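Local coordinates for N-acetyltransferase family protein (Bacillus anthracis, PDB 3LNB) that probably transfers acetyl groups from acetyl-coenzyme A to arylamine substrates, and inactivates the antibiotic sulfamethoxazole, at residues N265-E270 with K278-S283; A250-L255 with E292-T297; P67-D72 with Q93-L98. The protein carries 1 engineered substitution. One frame throughout, in Å; residues are numbered along the deposited sequence.

Interaction 1: residues N265-E270 with K278-S283; sequences NKNYTE and KRPIES. With COA (coenzyme A), chain B.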
loop_
_atom_site.group_PDB
_atom_site.type_symbol
_atom_site.label_atom_id
_atom_site.label_comp_id
_atom_site.label_asym_id
_atom_site.label_seq_id
_atom_site.Cartn_x
_atom_site.Cartn_y
_atom_site.Cartn_z
ATOM N N ASN A 265 3.106 14.360 -12.766
ATOM C CA ASN A 265 2.931 14.942 -14.093
ATOM C C ASN A 265 4.106 15.860 -14.412
ATOM O O ASN A 265 4.477 16.025 -15.574
ATOM C CB ASN A 265 1.637 15.760 -14.166
ATOM C CG ASN A 265 0.395 14.896 -14.091
ATOM O OD1 ASN A 265 0.274 13.908 -14.817
ATOM N ND2 ASN A 265 -0.543 15.272 -13.219
ATOM N N LYS A 266 4.703 16.425 -13.365
ATOM C CA LYS A 266 5.811 17.370 -13.501
ATOM C C LYS A 266 7.232 16.825 -13.325
ATOM O O LYS A 266 8.162 17.279 -13.994
ATOM C CB LYS A 266 5.626 18.513 -12.498
ATOM C CG LYS A 266 4.226 19.109 -12.455
ATOM C CD LYS A 266 3.849 19.753 -13.772
ATOM C CE LYS A 266 2.493 20.439 -13.665
ATOM N NZ LYS A 266 2.077 21.036 -14.972
ATOM N N ASN A 267 7.411 15.864 -12.426
ATOM C CA ASN A 267 8.749 15.342 -12.163
ATOM C C ASN A 267 8.875 13.844 -11.978
ATOM O O ASN A 267 7.933 13.171 -11.559
ATOM C CB ASN A 267 9.311 15.995 -10.903
ATOM C CG ASN A 267 9.396 17.490 -11.015
ATOM O OD1 ASN A 267 10.299 18.024 -11.665
ATOM N ND2 ASN A 267 8.445 18.186 -10.390
ATOM N N TYR A 268 10.073 13.347 -12.274
ATOM C CA TYR A 268 10.412 11.939 -12.100
ATOM C C TYR A 268 11.481 11.921 -11.009
ATOM O O TYR A 268 12.561 12.493 -11.180
ATOM C CB TYR A 268 10.974 11.348 -13.392
ATOM C CG TYR A 268 11.282 9.868 -13.296
ATOM C CD1 TYR A 268 10.337 8.971 -12.788
ATOM C CD2 TYR A 268 12.496 9.355 -13.758
ATOM C CE1 TYR A 268 10.591 7.599 -12.750
ATOM C CE2 TYR A 268 12.758 7.984 -13.726
ATOM C CZ TYR A 268 11.799 7.114 -13.223
ATOM O OH TYR A 268 12.033 5.758 -13.208
ATOM N N THR A 269 11.171 11.281 -9.886
ATOM C CA THR A 269 12.095 11.218 -8.761
ATOM C C THR A 269 12.621 9.808 -8.540
ATOM O O THR A 269 11.853 8.860 -8.328
ATOM C CB THR A 269 11.426 11.729 -7.463
ATOM O OG1 THR A 269 10.951 13.064 -7.671
ATOM C CG2 THR A 269 12.422 11.740 -6.304
ATOM N N GLU A 270 13.940 9.686 -8.579
ATOM C CA GLU A 270 14.595 8.403 -8.412
ATOM C C GLU A 270 15.474 8.328 -7.166
ATOM O O GLU A 270 16.363 9.153 -6.962
ATOM C CB GLU A 270 15.448 8.100 -9.651
ATOM C CG GLU A 270 14.650 7.993 -10.940
ATOM C CD GLU A 270 15.534 7.912 -12.164
ATOM O OE1 GLU A 270 16.029 8.975 -12.616
ATOM O OE2 GLU A 270 15.741 6.786 -12.666
ATOM N N LYS A 278 15.664 14.416 -8.706
ATOM C CA LYS A 278 14.370 14.832 -9.221
ATOM C C LYS A 278 14.623 15.455 -10.586
ATOM O O LYS A 278 15.472 16.331 -10.730
ATOM C CB LYS A 278 13.697 15.858 -8.299
ATOM C CG LYS A 278 12.255 16.176 -8.707
ATOM C CD LYS A 278 11.606 17.236 -7.815
ATOM C CE LYS A 278 11.502 16.788 -6.348
ATOM N NZ LYS A 278 10.567 15.637 -6.150
ATOM N N ARG A 279 13.888 14.995 -11.588
ATOM C CA ARG A 279 14.056 15.506 -12.939
ATOM C C ARG A 279 12.739 15.998 -13.531
ATOM O O ARG A 279 11.763 15.249 -13.605
ATOM C CB ARG A 279 14.682 14.410 -13.817
ATOM C CG ARG A 279 14.284 14.443 -15.289
ATOM C CD ARG A 279 15.292 13.686 -16.144
ATOM N NE ARG A 279 15.454 12.294 -15.734
ATOM C CZ ARG A 279 14.715 11.274 -16.176
ATOM N NH1 ARG A 279 14.957 10.042 -15.731
ATOM N NH2 ARG A 279 13.744 11.469 -17.067
ATOM N N PRO A 280 12.685 17.280 -13.932
ATOM C CA PRO A 280 11.459 17.825 -14.517
ATOM C C PRO A 280 11.235 17.091 -15.827
ATOM O O PRO A 280 12.191 16.822 -16.548
ATOM C CB PRO A 280 11.804 19.300 -14.742
ATOM C CG PRO A 280 12.852 19.569 -13.718
ATOM C CD PRO A 280 13.706 18.332 -13.809
ATOM N N ILE A 281 9.987 16.770 -16.132
ATOM C CA ILE A 281 9.671 16.041 -17.356
ATOM C C ILE A 281 8.632 16.753 -18.204
ATOM O O ILE A 281 8.012 17.716 -17.764
ATOM C CB ILE A 281 9.128 14.631 -17.038
ATOM C CG1 ILE A 281 7.782 14.743 -16.319
ATOM C CG2 ILE A 281 10.102 13.881 -16.156
ATOM C CD1 ILE A 281 7.104 13.407 -16.083
ATOM N N GLU A 282 8.443 16.264 -19.426
ATOM C CA GLU A 282 7.458 16.839 -20.337
ATOM C C GLU A 282 6.359 15.804 -20.555
ATOM O O GLU A 282 6.463 14.674 -20.079
ATOM C CB GLU A 282 8.103 17.178 -21.684
ATOM C CG GLU A 282 9.355 18.040 -21.595
ATOM C CD GLU A 282 10.051 18.172 -22.941
ATOM O OE1 GLU A 282 9.482 18.807 -23.858
ATOM O OE2 GLU A 282 11.166 17.630 -23.084
ATOM N N SER A 283 5.316 16.187 -21.285
ATOM C CA SER A 283 4.207 15.279 -21.569
ATOM C C SER A 283 4.624 13.897 -22.064
ATOM O O SER A 283 4.199 12.889 -21.502
ATOM C CB SER A 283 3.258 15.893 -22.597
ATOM O OG SER A 283 2.408 16.851 -21.997
HETATM N N1A COA B . -0.270 12.294 -3.367
HETATM C C2A COA B . 0.148 12.820 -4.504
HETATM N N3A COA B . 1.403 13.200 -4.675
HETATM C C4A COA B . 2.295 13.058 -3.685
HETATM C C5A COA B . 1.892 12.514 -2.474
HETATM C C6A COA B . 0.566 12.125 -2.332
HETATM N N6A COA B . 0.137 11.580 -1.196
HETATM N N7A COA B . 2.957 12.473 -1.680
HETATM C C8A COA B . 3.989 12.965 -2.361
HETATM N N9A COA B . 3.594 13.319 -3.584
HETATM C C1B COA B . 4.478 13.805 -4.669
HETATM C C2B COA B . 5.246 15.076 -4.307
HETATM O O2B COA B . 4.406 16.221 -4.482
HETATM C C3B COA B . 6.343 15.047 -5.370
HETATM O O3B COA B . 5.921 15.732 -6.552
HETATM P P3B COA B . 7.019 16.516 -7.430
HETATM O O7A COA B . 8.247 15.717 -7.640
HETATM O O8A COA B . 6.297 16.915 -8.812
HETATM O O9A COA B . 7.304 17.885 -6.633
HETATM C C4B COA B . 6.526 13.554 -5.655
HETATM O O4B COA B . 5.545 12.865 -4.862
HETATM C C5B COA B . 7.914 13.073 -5.234
HETATM O O5B COA B . 8.086 13.254 -3.827
HETATM P P1A COA B . 9.535 13.028 -3.170
HETATM O O1A COA B . 9.317 13.091 -1.577
HETATM O O2A COA B . 10.512 14.034 -3.644
HETATM O O3A COA B . 9.976 11.532 -3.567
HETATM P P2A COA B . 9.455 10.205 -2.821
HETATM O O4A COA B . 10.526 9.915 -1.656
HETATM O O5A COA B . 9.359 9.078 -3.777
HETATM O O6A COA B . 8.063 10.545 -2.086
HETATM C CBP COA B . 6.070 9.103 -2.046
HETATM C CCP COA B . 6.801 10.276 -2.706
HETATM C CDP COA B . 6.822 7.802 -2.335
HETATM C CEP COA B . 4.654 9.012 -2.619
HETATM C CAP COA B . 5.984 9.335 -0.535
HETATM O OAP COA B . 5.330 10.581 -0.283
HETATM C C9P COA B . 5.195 8.222 0.158
HETATM O O9P COA B . 5.671 7.096 0.296
HETATM N N8P COA B . 3.991 8.588 0.592
HETATM C C7P COA B . 3.081 7.678 1.304
HETATM C C6P COA B . 1.646 7.864 0.803
HETATM C C5P COA B . 0.637 7.251 1.779
HETATM O O5P COA B . 0.392 7.802 2.850
HETATM N N4P COA B . 0.051 6.125 1.381
HETATM C C3P COA B . -0.932 5.430 2.223
HETATM C C2P COA B . -2.305 6.099 2.134
HETATM S S1P COA B . -3.135 5.890 0.516
#
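Tyr268 and Arg279 form the hydrogen-bonded pair of an antiparallel hairpin, with Tyr268 N to Arg279 O and Arg279 N to Tyr268 O both at 2.9 Å. Strands 267-270 and 278-280 run 162° apart, and Ile281 N prolongs the ladder by donating to Lys266 O. Among the side-chain polar bonds, Lys278 NZ carries the most: it donates to Thr269 OG1 at 3.0 Å, to coenzyme A O7A at 2.8 Å and to coenzyme A O2A at 3.0 Å. Its chain leaves with CG opposite the backbone N, then folds at chi3 and chi4, which turns the ammonium back over Thr269 and into the cofactor. Asn267 divides its amide: ND2 meets coenzyme A O8A in an almost straight bond of 175°, while OD1 lies 3.1 Å from Pro280 CA. On the other face, the Arg279 guanidinium runs alongside the Tyr268 ring, its NH1 at the ring edge near CD2, and makes a long salt bridge of 3.5 Å from NH1 to Glu270 OE1, its hydrogen bond weak. Apolar contact is small, Ile281 CG2 resting on Tyr268 CB. The hairpin's two faces thus differ in chemistry: Asn267, Thr269 and Lys278 form part of the coenzyme A pocket, where the lysine probably neutralises part of the negative charge of the 3'-phosphate and the pyrophosphate, which it bridges.

Interaction 2: residues A250-L255 with E292-T297; sequences AITCKL and ESFGIT. With COA (coenzyme A), chain B.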
loop_
_atom_site.group_PDB
_atom_site.type_symbol
_atom_site.label_atom_id
_atom_site.label_comp_id
_atom_site.label_asym_id
_atom_site.label_seq_id
_atom_site.Cartn_x
_atom_site.Cartn_y
_atom_site.Cartn_z
ATOM N N ALA A 250 -1.242 13.606 -10.248
ATOM C CA ALA A 250 -0.903 12.207 -10.442
ATOM C C ALA A 250 0.356 11.787 -9.700
ATOM O O ALA A 250 1.332 12.542 -9.610
ATOM C CB ALA A 250 -0.752 11.910 -11.928
ATOM N N ILE A 251 0.315 10.575 -9.157
ATOM C CA ILE A 251 1.453 10.011 -8.456
ATOM C C ILE A 251 1.501 8.520 -8.766
ATOM O O ILE A 251 0.463 7.851 -8.837
ATOM C CB ILE A 251 1.359 10.222 -6.917
ATOM C CG1 ILE A 251 2.562 9.573 -6.213
ATOM C CG2 ILE A 251 0.086 9.593 -6.375
ATOM C CD1 ILE A 251 3.924 10.000 -6.738
ATOM N N THR A 252 2.707 8.020 -8.999
ATOM C CA THR A 252 2.929 6.607 -9.274
ATOM C C THR A 252 4.274 6.307 -8.639
ATOM O O THR A 252 5.275 6.978 -8.928
ATOM C CB THR A 252 2.975 6.301 -10.796
ATOM O OG1 THR A 252 1.718 6.646 -11.395
ATOM C CG2 THR A 252 3.227 4.813 -11.036
ATOM N N CYS A 253 4.284 5.320 -7.748
ATOM C CA CYS A 253 5.492 4.939 -7.029
ATOM C C CYS A 253 5.662 3.430 -6.986
ATOM O O CYS A 253 4.687 2.685 -6.972
ATOM C CB CYS A 253 5.438 5.483 -5.600
ATOM S SG CYS A 253 6.800 4.956 -4.530
ATOM N N LYS A 254 6.913 2.988 -6.951
ATOM C CA LYS A 254 7.205 1.569 -6.908
ATOM C C LYS A 254 8.601 1.360 -6.348
ATOM O O LYS A 254 9.472 2.226 -6.472
ATOM C CB LYS A 254 7.111 0.971 -8.321
ATOM C CG LYS A 254 7.266 -0.543 -8.382
ATOM C CD LYS A 254 7.045 -1.076 -9.800
ATOM C CE LYS A 254 8.184 -0.708 -10.721
ATOM N NZ LYS A 254 9.452 -1.385 -10.330
ATOM N N LEU A 255 8.806 0.210 -5.723
ATOM C CA LEU A 255 10.102 -0.133 -5.162
ATOM C C LEU A 255 10.981 -0.705 -6.258
ATOM O O LEU A 255 10.489 -1.226 -7.255
ATOM C CB LEU A 255 9.944 -1.182 -4.068
ATOM C CG LEU A 255 9.607 -0.711 -2.658
ATOM C CD1 LEU A 255 8.541 0.367 -2.686
ATOM C CD2 LEU A 255 9.165 -1.907 -1.852
ATOM N N GLU A 292 7.676 2.122 -19.391
ATOM C CA GLU A 292 8.967 1.494 -19.167
ATOM C C GLU A 292 9.378 1.250 -17.722
ATOM O O GLU A 292 10.007 0.232 -17.424
ATOM C CB GLU A 292 10.066 2.300 -19.858
ATOM C CG GLU A 292 9.730 2.675 -21.290
ATOM C CD GLU A 292 10.964 2.959 -22.133
ATOM O OE1 GLU A 292 11.900 3.631 -21.637
ATOM O OE2 GLU A 292 10.986 2.514 -23.305
ATOM N N SER A 293 9.043 2.165 -16.821
ATOM C CA SER A 293 9.450 1.979 -15.434
ATOM C C SER A 293 8.392 1.337 -14.541
ATOM O O SER A 293 8.731 0.672 -13.565
ATOM C CB SER A 293 9.888 3.320 -14.828
ATOM O OG SER A 293 11.010 3.851 -15.523
ATOM N N PHE A 294 7.119 1.520 -14.874
ATOM C CA PHE A 294 6.052 0.969 -14.052
ATOM C C PHE A 294 5.177 -0.096 -14.696
ATOM O O PHE A 294 4.303 -0.660 -14.035
ATOM C CB PHE A 294 5.151 2.096 -13.544
ATOM C CG PHE A 294 5.862 3.097 -12.689
ATOM C CD1 PHE A 294 6.332 4.287 -13.234
ATOM C CD2 PHE A 294 6.064 2.849 -11.335
ATOM C CE1 PHE A 294 6.993 5.216 -12.440
ATOM C CE2 PHE A 294 6.719 3.766 -10.535
ATOM C CZ PHE A 294 7.188 4.959 -11.086
ATOM N N GLY A 295 5.388 -0.360 -15.979
ATOM C CA GLY A 295 4.587 -1.371 -16.644
ATOM C C GLY A 295 3.131 -0.972 -16.810
ATOM O O GLY A 295 2.257 -1.817 -17.016
ATOM N N ILE A 296 2.849 0.318 -16.712
ATOM C CA ILE A 296 1.478 0.771 -16.880
ATOM C C ILE A 296 1.271 1.265 -18.307
ATOM O O ILE A 296 1.936 2.207 -18.753
ATOM C CB ILE A 296 1.131 1.885 -15.873
ATOM C CG1 ILE A 296 1.115 1.296 -14.455
ATOM C CG2 ILE A 296 -0.208 2.513 -16.243
ATOM C CD1 ILE A 296 0.725 2.282 -13.362
ATOM N N THR A 297 0.343 0.621 -19.015
ATOM C CA THR A 297 0.045 0.960 -20.406
ATOM C C THR A 297 -1.452 1.129 -20.668
ATOM O O THR A 297 -2.243 1.334 -19.742
ATOM C CB THR A 297 0.565 -0.134 -21.366
ATOM O OG1 THR A 297 1.958 -0.384 -21.118
ATOM C CG2 THR A 297 0.387 0.313 -22.803
HETATM N N1A COA B . -0.270 12.294 -3.367
HETATM C C2A COA B . 0.148 12.820 -4.504
HETATM N N3A COA B . 1.403 13.200 -4.675
HETATM C C4A COA B . 2.295 13.058 -3.685
HETATM C C5A COA B . 1.892 12.514 -2.474
HETATM C C6A COA B . 0.566 12.125 -2.332
HETATM N N6A COA B . 0.137 11.580 -1.196
HETATM N N7A COA B . 2.957 12.473 -1.680
HETATM C C8A COA B . 3.989 12.965 -2.361
HETATM N N9A COA B . 3.594 13.319 -3.584
HETATM C C1B COA B . 4.478 13.805 -4.669
HETATM C C2B COA B . 5.246 15.076 -4.307
HETATM O O2B COA B . 4.406 16.221 -4.482
HETATM C C3B COA B . 6.343 15.047 -5.370
HETATM O O3B COA B . 5.921 15.732 -6.552
HETATM P P3B COA B . 7.019 16.516 -7.430
HETATM O O7A COA B . 8.247 15.717 -7.640
HETATM O O8A COA B . 6.297 16.915 -8.812
HETATM O O9A COA B . 7.304 17.885 -6.633
HETATM C C4B COA B . 6.526 13.554 -5.655
HETATM O O4B COA B . 5.545 12.865 -4.862
HETATM C C5B COA B . 7.914 13.073 -5.234
HETATM O O5B COA B . 8.086 13.254 -3.827
HETATM P P1A COA B . 9.535 13.028 -3.170
HETATM O O1A COA B . 9.317 13.091 -1.577
HETATM O O2A COA B . 10.512 14.034 -3.644
HETATM O O3A COA B . 9.976 11.532 -3.567
HETATM P P2A COA B . 9.455 10.205 -2.821
HETATM O O4A COA B . 10.526 9.915 -1.656
HETATM O O5A COA B . 9.359 9.078 -3.777
HETATM O O6A COA B . 8.063 10.545 -2.086
HETATM C CBP COA B . 6.070 9.103 -2.046
HETATM C CCP COA B . 6.801 10.276 -2.706
HETATM C CDP COA B . 6.822 7.802 -2.335
HETATM C CEP COA B . 4.654 9.012 -2.619
HETATM C CAP COA B . 5.984 9.335 -0.535
HETATM O OAP COA B . 5.330 10.581 -0.283
HETATM C C9P COA B . 5.195 8.222 0.158
HETATM O O9P COA B . 5.671 7.096 0.296
HETATM N N8P COA B . 3.991 8.588 0.592
HETATM C C7P COA B . 3.081 7.678 1.304
HETATM C C6P COA B . 1.646 7.864 0.803
HETATM C C5P COA B . 0.637 7.251 1.779
HETATM O O5P COA B . 0.392 7.802 2.850
HETATM N N4P COA B . 0.051 6.125 1.381
HETATM C C3P COA B . -0.932 5.430 2.223
HETATM C C2P COA B . -2.305 6.099 2.134
HETATM S S1P COA B . -3.135 5.890 0.516
#
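Lys254 NZ donates to Leu255 O at 3.2 Å, a bond within its own strand, made with the lysine chain folded back beside the end of helix 283-294. The bends fall at chi3 and chi4, and they bring CE to 3.2 Å from Ser293 O; that approach is through carbon, and no hydrogen bond crosses between 250-255 and 292-297. Packing around the Phe294 ring carries the contact instead. Thr252 CG2 sits 3.5 Å from the ring centroid and only 13° off its normal, a CH-pi contact over the middle of one face. This methyl is placed by chi1 of -61°, which sets CG2 opposite the backbone N and OG1 beside it. Lys254 meets the same ring at its rim, CB lying 3.6 Å from Phe294 CE2 near the ring plane. Ile296 adds a looser touch, its CD1 4.3 Å from Thr252 CG2. Gly295, with positive phi, ends the helix and turns the chain so that Ile296 can return toward the strand. On the strand's other side, Cys253 SG approaches coenzyme A CDP at 3.6 Å. Strand 252-256 therefore lies between cofactor and helix, pairing with strand 259-263 on one edge and strand 68-69 on the other; Phe294 also packs on Ile261 and Leu263 of strand 259-263, and Thr252 on Leu290.

Interaction 3: residues P67-D72 with Q93-L98; sequences PFENLD and QKRGGL. Engineered in segment 67-72: Phe68 (natural residue Tyr). With COA (coenzyme A), chain B.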
loop_
_atom_site.group_PDB
_atom_site.type_symbol
_atom_site.label_atom_id
_atom_site.label_comp_id
_atom_site.label_asym_id
_atom_site.label_seq_id
_atom_site.Cartn_x
_atom_site.Cartn_y
_atom_site.Cartn_z
ATOM N N PRO A 67 2.414 -1.084 -8.669
ATOM C CA PRO A 67 2.659 0.344 -8.446
ATOM C C PRO A 67 1.612 0.990 -7.546
ATOM O O PRO A 67 0.439 0.616 -7.573
ATOM C CB PRO A 67 2.610 0.937 -9.853
ATOM C CG PRO A 67 2.868 -0.242 -10.757
ATOM C CD PRO A 67 2.102 -1.341 -10.082
ATOM N N PHE A 68 2.054 1.947 -6.740
ATOM C CA PHE A 68 1.165 2.704 -5.865
ATOM C C PHE A 68 0.775 3.887 -6.754
ATOM O O PHE A 68 1.629 4.699 -7.112
ATOM C CB PHE A 68 1.930 3.197 -4.628
ATOM C CG PHE A 68 1.149 4.142 -3.755
ATOM C CD1 PHE A 68 0.320 3.657 -2.741
ATOM C CD2 PHE A 68 1.241 5.522 -3.944
ATOM C CE1 PHE A 68 -0.402 4.530 -1.931
ATOM C CE2 PHE A 68 0.521 6.405 -3.138
ATOM C CZ PHE A 68 -0.302 5.908 -2.128
ATOM N N GLU A 69 -0.496 3.973 -7.136
ATOM C CA GLU A 69 -0.932 5.060 -8.007
ATOM C C GLU A 69 -2.385 5.477 -7.842
ATOM O O GLU A 69 -3.214 4.718 -7.335
ATOM C CB GLU A 69 -0.655 4.700 -9.475
ATOM C CG GLU A 69 -1.131 3.308 -9.913
ATOM C CD GLU A 69 -2.410 3.335 -10.749
ATOM O OE1 GLU A 69 -2.719 2.303 -11.393
ATOM O OE2 GLU A 69 -3.112 4.374 -10.758
ATOM N N ASN A 70 -2.676 6.692 -8.302
ATOM C CA ASN A 70 -4.002 7.301 -8.217
ATOM C C ASN A 70 -4.481 7.757 -9.596
ATOM O O ASN A 70 -5.294 8.683 -9.694
ATOM C CB ASN A 70 -3.922 8.532 -7.323
ATOM C CG ASN A 70 -3.143 9.660 -7.974
ATOM O OD1 ASN A 70 -2.298 9.420 -8.842
ATOM N ND2 ASN A 70 -3.415 10.892 -7.561
ATOM N N LEU A 71 -3.982 7.117 -10.648
ATOM C CA LEU A 71 -4.335 7.500 -12.012
ATOM C C LEU A 71 -5.826 7.465 -12.366
ATOM O O LEU A 71 -6.267 8.233 -13.221
ATOM C CB LEU A 71 -3.538 6.661 -13.018
ATOM C CG LEU A 71 -2.019 6.638 -12.793
ATOM C CD1 LEU A 71 -1.365 5.882 -13.937
ATOM C CD2 LEU A 71 -1.455 8.060 -12.715
ATOM N N ASP A 72 -6.599 6.589 -11.731
ATOM C CA ASP A 72 -8.034 6.535 -12.017
ATOM C C ASP A 72 -8.699 7.787 -11.461
ATOM O O ASP A 72 -9.635 8.326 -12.058
ATOM C CB ASP A 72 -8.680 5.289 -11.401
ATOM C CG ASP A 72 -8.507 4.052 -12.270
ATOM O OD1 ASP A 72 -7.974 4.169 -13.394
ATOM O OD2 ASP A 72 -8.908 2.957 -11.831
ATOM N N GLN A 93 -5.494 -6.217 -15.801
ATOM C CA GLN A 93 -5.101 -5.068 -16.611
ATOM C C GLN A 93 -3.731 -4.538 -16.193
ATOM O O GLN A 93 -3.291 -3.480 -16.648
ATOM C CB GLN A 93 -6.169 -3.972 -16.511
ATOM C CG GLN A 93 -7.568 -4.470 -16.898
ATOM C CD GLN A 93 -8.661 -3.433 -16.682
ATOM O OE1 GLN A 93 -8.672 -2.731 -15.675
ATOM N NE2 GLN A 93 -9.603 -3.352 -17.621
ATOM N N LYS A 94 -3.063 -5.292 -15.327
ATOM C CA LYS A 94 -1.735 -4.937 -14.834
ATOM C C LYS A 94 -1.581 -3.468 -14.429
ATOM O O LYS A 94 -0.648 -2.788 -14.861
ATOM C CB LYS A 94 -0.670 -5.299 -15.878
ATOM C CG LYS A 94 -0.599 -6.788 -16.216
ATOM C CD LYS A 94 0.458 -7.048 -17.299
ATOM C CE LYS A 94 0.113 -8.267 -18.148
ATOM N NZ LYS A 94 1.067 -8.440 -19.302
ATOM N N ARG A 95 -2.506 -2.988 -13.600
ATOM C CA ARG A 95 -2.466 -1.619 -13.095
ATOM C C ARG A 95 -2.025 -1.676 -11.630
ATOM O O ARG A 95 -1.768 -2.754 -11.081
ATOM C CB ARG A 95 -3.855 -0.960 -13.168
ATOM C CG ARG A 95 -4.375 -0.627 -14.578
ATOM C CD ARG A 95 -3.742 0.649 -15.136
ATOM N NE ARG A 95 -3.880 1.776 -14.207
ATOM C CZ ARG A 95 -5.007 2.439 -13.976
ATOM N NH1 ARG A 95 -6.128 2.115 -14.613
ATOM N NH2 ARG A 95 -5.020 3.420 -13.083
ATOM N N GLY A 96 -1.950 -0.506 -11.008
ATOM C CA GLY A 96 -1.573 -0.413 -9.608
ATOM C C GLY A 96 -2.736 0.187 -8.846
ATOM O O GLY A 96 -3.890 0.014 -9.242
ATOM N N GLY A 97 -2.450 0.895 -7.757
ATOM C CA GLY A 97 -3.521 1.510 -6.994
ATOM C C GLY A 97 -3.072 2.133 -5.688
ATOM O O GLY A 97 -1.882 2.155 -5.367
ATOM N N LEU A 98 -4.033 2.657 -4.934
ATOM C CA LEU A 98 -3.726 3.269 -3.652
ATOM C C LEU A 98 -3.865 2.225 -2.543
ATOM O O LEU A 98 -4.273 1.089 -2.786
ATOM C CB LEU A 98 -4.652 4.465 -3.400
ATOM C CG LEU A 98 -4.415 5.680 -4.314
ATOM C CD1 LEU A 98 -5.476 6.751 -4.061
ATOM C CD2 LEU A 98 -3.027 6.249 -4.058
HETATM N N1A COA B . -0.270 12.294 -3.367
HETATM C C2A COA B . 0.148 12.820 -4.504
HETATM N N3A COA B . 1.403 13.200 -4.675
HETATM C C4A COA B . 2.295 13.058 -3.685
HETATM C C5A COA B . 1.892 12.514 -2.474
HETATM C C6A COA B . 0.566 12.125 -2.332
HETATM N N6A COA B . 0.137 11.580 -1.196
HETATM N N7A COA B . 2.957 12.473 -1.680
HETATM C C8A COA B . 3.989 12.965 -2.361
HETATM N N9A COA B . 3.594 13.319 -3.584
HETATM C C1B COA B . 4.478 13.805 -4.669
HETATM C C2B COA B . 5.246 15.076 -4.307
HETATM O O2B COA B . 4.406 16.221 -4.482
HETATM C C3B COA B . 6.343 15.047 -5.370
HETATM O O3B COA B . 5.921 15.732 -6.552
HETATM P P3B COA B . 7.019 16.516 -7.430
HETATM O O7A COA B . 8.247 15.717 -7.640
HETATM O O8A COA B . 6.297 16.915 -8.812
HETATM O O9A COA B . 7.304 17.885 -6.633
HETATM C C4B COA B . 6.526 13.554 -5.655
HETATM O O4B COA B . 5.545 12.865 -4.862
HETATM C C5B COA B . 7.914 13.073 -5.234
HETATM O O5B COA B . 8.086 13.254 -3.827
HETATM P P1A COA B . 9.535 13.028 -3.170
HETATM O O1A COA B . 9.317 13.091 -1.577
HETATM O O2A COA B . 10.512 14.034 -3.644
HETATM O O3A COA B . 9.976 11.532 -3.567
HETATM P P2A COA B . 9.455 10.205 -2.821
HETATM O O4A COA B . 10.526 9.915 -1.656
HETATM O O5A COA B . 9.359 9.078 -3.777
HETATM O O6A COA B . 8.063 10.545 -2.086
HETATM C CBP COA B . 6.070 9.103 -2.046
HETATM C CCP COA B . 6.801 10.276 -2.706
HETATM C CDP COA B . 6.822 7.802 -2.335
HETATM C CEP COA B . 4.654 9.012 -2.619
HETATM C CAP COA B . 5.984 9.335 -0.535
HETATM O OAP COA B . 5.330 10.581 -0.283
HETATM C C9P COA B . 5.195 8.222 0.158
HETATM O O9P COA B . 5.671 7.096 0.296
HETATM N N8P COA B . 3.991 8.588 0.592
HETATM C C7P COA B . 3.081 7.678 1.304
HETATM C C6P COA B . 1.646 7.864 0.803
HETATM C C5P COA B . 0.637 7.251 1.779
HETATM O O5P COA B . 0.392 7.802 2.850
HETATM N N4P COA B . 0.051 6.125 1.381
HETATM C C3P COA B . -0.932 5.430 2.223
HETATM C C2P COA B . -2.305 6.099 2.134
HETATM S S1P COA B . -3.135 5.890 0.516
#
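The backbones of Phe68 and Gly97 meet in a single bridge, CA to CA 5.0 Å, fastened by Gly97 N to Pro67 O and Glu69 N to Gly97 O. Gly96 fits closely here, its CA 3.0 Å from Pro67 O. Glu69 folds back over the glycines, its CG set between the backbone N and the carbonyl carbon (chi1 49°), and this directs the carboxylate to Arg95. Its OE1 accepts Gly96 N at 2.9 Å and two weak bonds from Arg95 NE and NH2. Its OE2 takes Arg95 NH2 at 3.2 Å on the syn lone pair and also accepts Leu71 N; the Glu69 carboxylate and the Arg95 guanidinium lie 25° apart, nearly coplanar. Asp72 is turned differently, its carboxylate 79° from the guanidinium plane, and OD1 alone receives both NH1 (3.0 Å) and NH2 (3.1 Å) of Arg95. Two carboxylates thereby fix the guanidinium's rotation and probably keep it charged. Leu98 CD2 lies over a face of the engineered Phe68 ring, 3.4 Å from CZ, and the same CZ approaches coenzyme A N4P; this side chain lies near, without touching, a probable Cys-His-Asp triad, as in arylamine N-acetyltransferases. The contact ties strand 68-69, at the border of its sheet beside strand 252-256, and the start of helix 71-75 to the loop between helices 83-92 and 99-112; Lys89 of helix 83-92 bridges to Asp72.

Overall arrangement
Interaction 1 is a surface contact, whereas interactions 2 and 3 are buried, yet all three reach one antiparallel sheet and touch coenzyme A. Interaction 1 takes its outer hairpin; interactions 2 and 3, with centres 8 Å apart, share its other end, where Cys253 O and Phe68 N are joined by a probable hydrogen bond of 2.7 Å and Asn70 OD1 probably binds Ile251 N. Tyr268 OH and Ser293 OG probably link interactions 1 and 2. Chemistry follows place: phosphate-directed polar groups at the surface, apolar packing on a ring between sheet and helix, and a charged network inside the fold. Interactions 1 and 3 do not touch, their nearest atoms about 6 Å apart.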